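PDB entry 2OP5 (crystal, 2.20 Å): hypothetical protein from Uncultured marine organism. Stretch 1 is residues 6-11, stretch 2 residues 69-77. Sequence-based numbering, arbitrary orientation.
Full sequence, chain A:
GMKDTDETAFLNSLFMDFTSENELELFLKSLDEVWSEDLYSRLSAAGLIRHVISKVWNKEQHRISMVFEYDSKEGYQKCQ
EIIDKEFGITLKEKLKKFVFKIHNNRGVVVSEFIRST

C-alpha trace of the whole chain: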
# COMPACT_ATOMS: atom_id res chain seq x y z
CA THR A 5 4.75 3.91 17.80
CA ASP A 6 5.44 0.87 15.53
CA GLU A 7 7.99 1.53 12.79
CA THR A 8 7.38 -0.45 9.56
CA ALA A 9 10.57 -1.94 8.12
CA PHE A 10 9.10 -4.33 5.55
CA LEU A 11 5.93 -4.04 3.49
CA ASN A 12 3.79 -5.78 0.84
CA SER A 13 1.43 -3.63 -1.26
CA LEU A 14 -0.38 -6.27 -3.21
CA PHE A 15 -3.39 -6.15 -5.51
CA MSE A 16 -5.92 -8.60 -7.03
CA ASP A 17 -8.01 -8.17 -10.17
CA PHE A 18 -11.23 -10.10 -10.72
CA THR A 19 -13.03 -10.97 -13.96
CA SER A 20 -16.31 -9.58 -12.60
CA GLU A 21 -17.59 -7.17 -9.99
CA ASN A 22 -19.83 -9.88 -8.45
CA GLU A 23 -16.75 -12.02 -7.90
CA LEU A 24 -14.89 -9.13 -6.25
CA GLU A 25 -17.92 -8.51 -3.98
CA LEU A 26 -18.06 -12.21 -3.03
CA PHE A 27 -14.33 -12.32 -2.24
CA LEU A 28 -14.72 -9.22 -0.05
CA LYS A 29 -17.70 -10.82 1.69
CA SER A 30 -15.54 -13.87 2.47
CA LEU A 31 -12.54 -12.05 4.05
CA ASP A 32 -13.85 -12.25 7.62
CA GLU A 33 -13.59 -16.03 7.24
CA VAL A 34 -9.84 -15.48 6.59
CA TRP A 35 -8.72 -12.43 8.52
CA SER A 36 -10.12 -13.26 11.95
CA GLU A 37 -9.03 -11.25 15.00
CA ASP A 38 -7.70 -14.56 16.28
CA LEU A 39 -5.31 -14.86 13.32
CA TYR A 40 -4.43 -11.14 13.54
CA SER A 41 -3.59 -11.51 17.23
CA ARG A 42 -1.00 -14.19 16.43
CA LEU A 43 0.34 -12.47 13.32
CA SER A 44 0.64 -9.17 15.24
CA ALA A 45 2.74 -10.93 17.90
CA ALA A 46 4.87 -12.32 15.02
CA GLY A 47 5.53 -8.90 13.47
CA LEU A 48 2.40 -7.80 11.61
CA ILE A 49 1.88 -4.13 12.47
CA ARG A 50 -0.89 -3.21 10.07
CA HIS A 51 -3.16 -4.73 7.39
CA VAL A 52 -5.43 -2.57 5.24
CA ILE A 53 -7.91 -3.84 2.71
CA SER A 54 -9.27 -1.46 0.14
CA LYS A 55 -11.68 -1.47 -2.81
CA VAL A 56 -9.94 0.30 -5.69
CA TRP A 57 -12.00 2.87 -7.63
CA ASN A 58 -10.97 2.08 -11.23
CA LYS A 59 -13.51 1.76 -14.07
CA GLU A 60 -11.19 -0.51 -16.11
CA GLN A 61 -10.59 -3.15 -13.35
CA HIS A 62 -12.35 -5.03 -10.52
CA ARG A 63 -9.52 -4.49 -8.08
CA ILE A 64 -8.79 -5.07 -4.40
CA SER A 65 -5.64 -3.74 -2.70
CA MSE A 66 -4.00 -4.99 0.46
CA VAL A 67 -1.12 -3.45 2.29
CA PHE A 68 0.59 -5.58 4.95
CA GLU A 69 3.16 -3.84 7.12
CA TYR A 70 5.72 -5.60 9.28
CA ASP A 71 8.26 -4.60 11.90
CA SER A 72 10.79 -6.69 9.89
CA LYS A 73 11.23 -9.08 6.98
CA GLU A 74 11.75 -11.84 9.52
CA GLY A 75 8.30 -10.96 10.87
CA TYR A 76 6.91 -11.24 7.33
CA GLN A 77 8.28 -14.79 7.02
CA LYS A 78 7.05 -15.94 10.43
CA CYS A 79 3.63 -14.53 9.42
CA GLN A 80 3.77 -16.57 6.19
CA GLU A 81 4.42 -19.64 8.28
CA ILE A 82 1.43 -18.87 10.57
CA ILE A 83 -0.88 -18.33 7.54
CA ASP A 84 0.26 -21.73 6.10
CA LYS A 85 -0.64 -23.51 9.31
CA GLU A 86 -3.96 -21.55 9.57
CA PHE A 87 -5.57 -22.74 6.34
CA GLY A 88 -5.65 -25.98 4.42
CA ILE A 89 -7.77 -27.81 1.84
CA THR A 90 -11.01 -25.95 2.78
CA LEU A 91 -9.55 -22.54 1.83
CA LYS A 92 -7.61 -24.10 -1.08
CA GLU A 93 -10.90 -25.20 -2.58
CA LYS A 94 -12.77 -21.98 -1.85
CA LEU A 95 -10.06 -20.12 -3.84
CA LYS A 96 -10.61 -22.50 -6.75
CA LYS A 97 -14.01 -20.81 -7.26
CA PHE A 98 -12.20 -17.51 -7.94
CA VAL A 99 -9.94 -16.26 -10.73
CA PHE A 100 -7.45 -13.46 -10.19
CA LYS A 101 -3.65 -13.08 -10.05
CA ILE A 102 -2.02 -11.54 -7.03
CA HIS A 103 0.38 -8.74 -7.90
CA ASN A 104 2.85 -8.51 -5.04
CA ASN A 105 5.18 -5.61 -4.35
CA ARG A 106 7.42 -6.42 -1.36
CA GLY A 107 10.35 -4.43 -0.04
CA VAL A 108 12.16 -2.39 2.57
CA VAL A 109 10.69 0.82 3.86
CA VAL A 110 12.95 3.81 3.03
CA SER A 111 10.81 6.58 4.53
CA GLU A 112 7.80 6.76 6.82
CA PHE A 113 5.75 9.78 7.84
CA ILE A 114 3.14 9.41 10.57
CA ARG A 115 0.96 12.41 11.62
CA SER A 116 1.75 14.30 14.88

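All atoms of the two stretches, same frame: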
# COMPACT_ATOMS: atom_id res chain seq x y z
N ASP A 6 4.83 1.96 16.32
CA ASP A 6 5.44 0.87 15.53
C ASP A 6 6.00 1.31 14.20
O ASP A 6 5.24 1.70 13.31
CB ASP A 6 4.40 -0.19 15.20
CG ASP A 6 4.14 -1.14 16.33
OD1 ASP A 6 5.13 -1.61 16.91
OD2 ASP A 6 2.95 -1.45 16.58
N GLU A 7 7.32 1.19 14.04
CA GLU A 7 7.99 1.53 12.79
C GLU A 7 7.93 0.33 11.80
O GLU A 7 8.29 -0.80 12.14
CB GLU A 7 9.45 1.91 13.08
CG GLU A 7 10.20 2.56 11.91
CD GLU A 7 11.73 2.66 12.10
OE1 GLU A 7 12.32 1.77 12.76
OE2 GLU A 7 12.33 3.60 11.55
N THR A 8 7.44 0.58 10.58
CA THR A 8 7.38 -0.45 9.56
C THR A 8 8.72 -0.52 8.86
O THR A 8 9.23 0.48 8.39
CB THR A 8 6.26 -0.15 8.51
OG1 THR A 8 4.99 -0.11 9.14
CG2 THR A 8 6.21 -1.22 7.43
N ALA A 9 9.29 -1.71 8.81
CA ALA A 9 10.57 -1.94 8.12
C ALA A 9 10.36 -2.63 6.79
O ALA A 9 11.09 -2.36 5.83
CB ALA A 9 11.47 -2.79 8.98
N PHE A 10 9.40 -3.55 6.74
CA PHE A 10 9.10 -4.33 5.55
C PHE A 10 7.62 -4.23 5.24
O PHE A 10 6.80 -4.19 6.15
CB PHE A 10 9.47 -5.77 5.80
CG PHE A 10 9.58 -6.60 4.55
CD1 PHE A 10 10.69 -6.47 3.73
CD2 PHE A 10 8.62 -7.54 4.24
CE1 PHE A 10 10.82 -7.26 2.61
CE2 PHE A 10 8.76 -8.34 3.09
CZ PHE A 10 9.86 -8.20 2.29
N LEU A 11 7.29 -4.24 3.95
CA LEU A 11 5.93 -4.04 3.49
C LEU A 11 5.58 -4.78 2.18
O LEU A 11 6.43 -4.97 1.31
CB LEU A 11 5.77 -2.51 3.30
CG LEU A 11 4.57 -1.72 2.78
CD1 LEU A 11 4.65 -0.28 3.24
CD2 LEU A 11 4.45 -1.76 1.27
N GLU A 69 1.97 -4.49 6.60
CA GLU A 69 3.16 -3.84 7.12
C GLU A 69 3.72 -4.62 8.31
O GLU A 69 2.99 -4.99 9.23
CB GLU A 69 2.82 -2.42 7.54
CG GLU A 69 2.32 -1.59 6.38
CD GLU A 69 2.11 -0.16 6.74
OE1 GLU A 69 2.85 0.35 7.60
OE2 GLU A 69 1.22 0.46 6.15
N TYR A 70 5.04 -4.83 8.27
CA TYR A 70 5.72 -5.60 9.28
C TYR A 70 6.85 -4.83 9.90
O TYR A 70 7.46 -3.99 9.25
CB TYR A 70 6.28 -6.90 8.67
CG TYR A 70 5.28 -7.72 7.87
CD1 TYR A 70 5.11 -7.49 6.52
CD2 TYR A 70 4.52 -8.73 8.47
CE1 TYR A 70 4.20 -8.23 5.77
CE2 TYR A 70 3.60 -9.50 7.72
CZ TYR A 70 3.44 -9.22 6.37
OH TYR A 70 2.56 -9.95 5.58
N ASP A 71 7.14 -5.17 11.16
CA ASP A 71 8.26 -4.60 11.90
C ASP A 71 9.61 -5.02 11.29
O ASP A 71 10.62 -4.36 11.51
CB ASP A 71 8.19 -4.99 13.40
CG ASP A 71 8.28 -6.50 13.64
OD1 ASP A 71 8.58 -7.28 12.72
OD2 ASP A 71 8.07 -6.92 14.79
N SER A 72 9.59 -6.12 10.51
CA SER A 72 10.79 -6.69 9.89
C SER A 72 10.43 -7.73 8.84
O SER A 72 9.32 -8.28 8.84
CB SER A 72 11.63 -7.39 10.96
OG SER A 72 11.00 -8.57 11.45
N LYS A 73 11.40 -8.05 7.99
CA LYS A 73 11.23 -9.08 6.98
C LYS A 73 11.16 -10.47 7.63
O LYS A 73 10.58 -11.42 7.06
CB LYS A 73 12.38 -9.03 5.97
CG LYS A 73 12.12 -9.90 4.75
CD LYS A 73 13.18 -9.72 3.68
CE LYS A 73 13.04 -10.77 2.59
NZ LYS A 73 13.27 -12.12 3.16
N GLU A 74 11.78 -10.60 8.79
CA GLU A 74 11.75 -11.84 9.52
C GLU A 74 10.31 -12.03 10.02
O GLU A 74 9.78 -13.14 10.01
CB GLU A 74 12.73 -11.79 10.68
CG GLU A 74 13.05 -13.14 11.26
CD GLU A 74 13.59 -14.11 10.21
OE1 GLU A 74 14.40 -13.70 9.32
OE2 GLU A 74 13.19 -15.29 10.29
N GLY A 75 9.70 -10.93 10.46
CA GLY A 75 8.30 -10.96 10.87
C GLY A 75 7.39 -11.35 9.72
O GLY A 75 6.43 -12.11 9.90
N TYR A 76 7.67 -10.84 8.53
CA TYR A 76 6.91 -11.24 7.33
C TYR A 76 6.93 -12.75 7.13
O TYR A 76 5.87 -13.35 6.90
CB TYR A 76 7.45 -10.53 6.08
CG TYR A 76 7.06 -11.18 4.77
CD1 TYR A 76 5.81 -10.98 4.23
CD2 TYR A 76 7.95 -11.96 4.06
CE1 TYR A 76 5.43 -11.57 3.05
CE2 TYR A 76 7.58 -12.56 2.86
CZ TYR A 76 6.31 -12.35 2.37
OH TYR A 76 5.90 -12.90 1.17
N GLN A 77 8.12 -13.35 7.22
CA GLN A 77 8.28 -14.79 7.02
C GLN A 77 7.65 -15.67 8.12
O GLN A 77 7.13 -16.75 7.84
CB GLN A 77 9.75 -15.16 6.81
CG GLN A 77 10.26 -14.93 5.38

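Residues 6-11 and 69-77 lie far apart in sequence but meet as the ends of two antiparallel strands, and together they bury 476 Å² of surface. Two bridges set the register: Leu11 pairs with Glu69, and Phe10 with Tyr70. Beyond them stretch 2 leaves the strand, turns, and enters a helix that covers the Phe10 side chain.

Glu69 begins the walk. It faces Leu11 in a non-hydrogen-bonded pair, with CA atoms 4.6 Å apart and both side chains on the same face of the sheet. The aliphatic part of the glutamate suits this neighbor: Glu69 CG lies 4.1 Å from Leu11 CD1. Its carboxylate reaches Thr8, whose OG1 donates a hydrogen bond to Glu69 OE1 at 2.7 Å. A buried carboxylate needs polar partners, and the threonine hydroxyl provides one; both carboxylate oxygens also bond elsewhere in the structure.

Tyr70 carries the backbone bonding. Its N donates to Phe10 O at 2.8 Å, and its O accepts from Phe10 N at 3.2 Å in a nearly straight bond of 174°, the reciprocal pattern of a hydrogen-bonded antiparallel pair. The same Tyr70 O also accepts from Ala9 N at 3.0 Å, so one carbonyl serves two successive amides just where stretch 1 enters its strand. Thr8 CA, 3.6 Å from Tyr70 O, adds a CA-H...O contact. On the sheet face opposite Leu11 and Glu69, the Tyr70 ring offers CD1 to the edge of the Phe10 ring, 4.2 Å from Phe10 CD2.

At Asp71 and Ser72 the side chains leave along CA-to-CB bonds directed away from stretch 1, so their backbone does much of the touching. Ala9 CB comes within 3.1 Å of Asp71 O, a close approach in which the small methyl group sits against the turning chain. Phe10 CB packs 3.7 Å from Ser72 C. Serine is well suited to the N-cap: its short side chain brings OG back to accept from Gly75 N at 2.9 Å, satisfying an amide that has no preceding helical turn to bond to. Ser72 OG also lies 3.0 Å from Asp71 OD1, linking the turn to the cap.

Lys73 opens the helix and uses its hydrocarbon chain. Its CG sits 3.7 Å from the centroid of the Phe10 ring, only 14° off the normal, a CH-pi contact over the face, while the end of the side chain leads away and leaves the charged amine free of the apolar contact. Glu74, exposed and directed away, takes no part. Gly75 suits its tight position beside the cap, since an ideal CB there would fall 2.7 Å from Asp71 OD1.

Tyr76, whose N bonds to Ser72 O at 3.1 Å, points toward stretch 1. Its CB lies 3.7 Å from Phe10 CD2, and the two rings meet obliquely, centroids 5.3 Å apart and planes at 48°. Gln77 continues the helix out of reach.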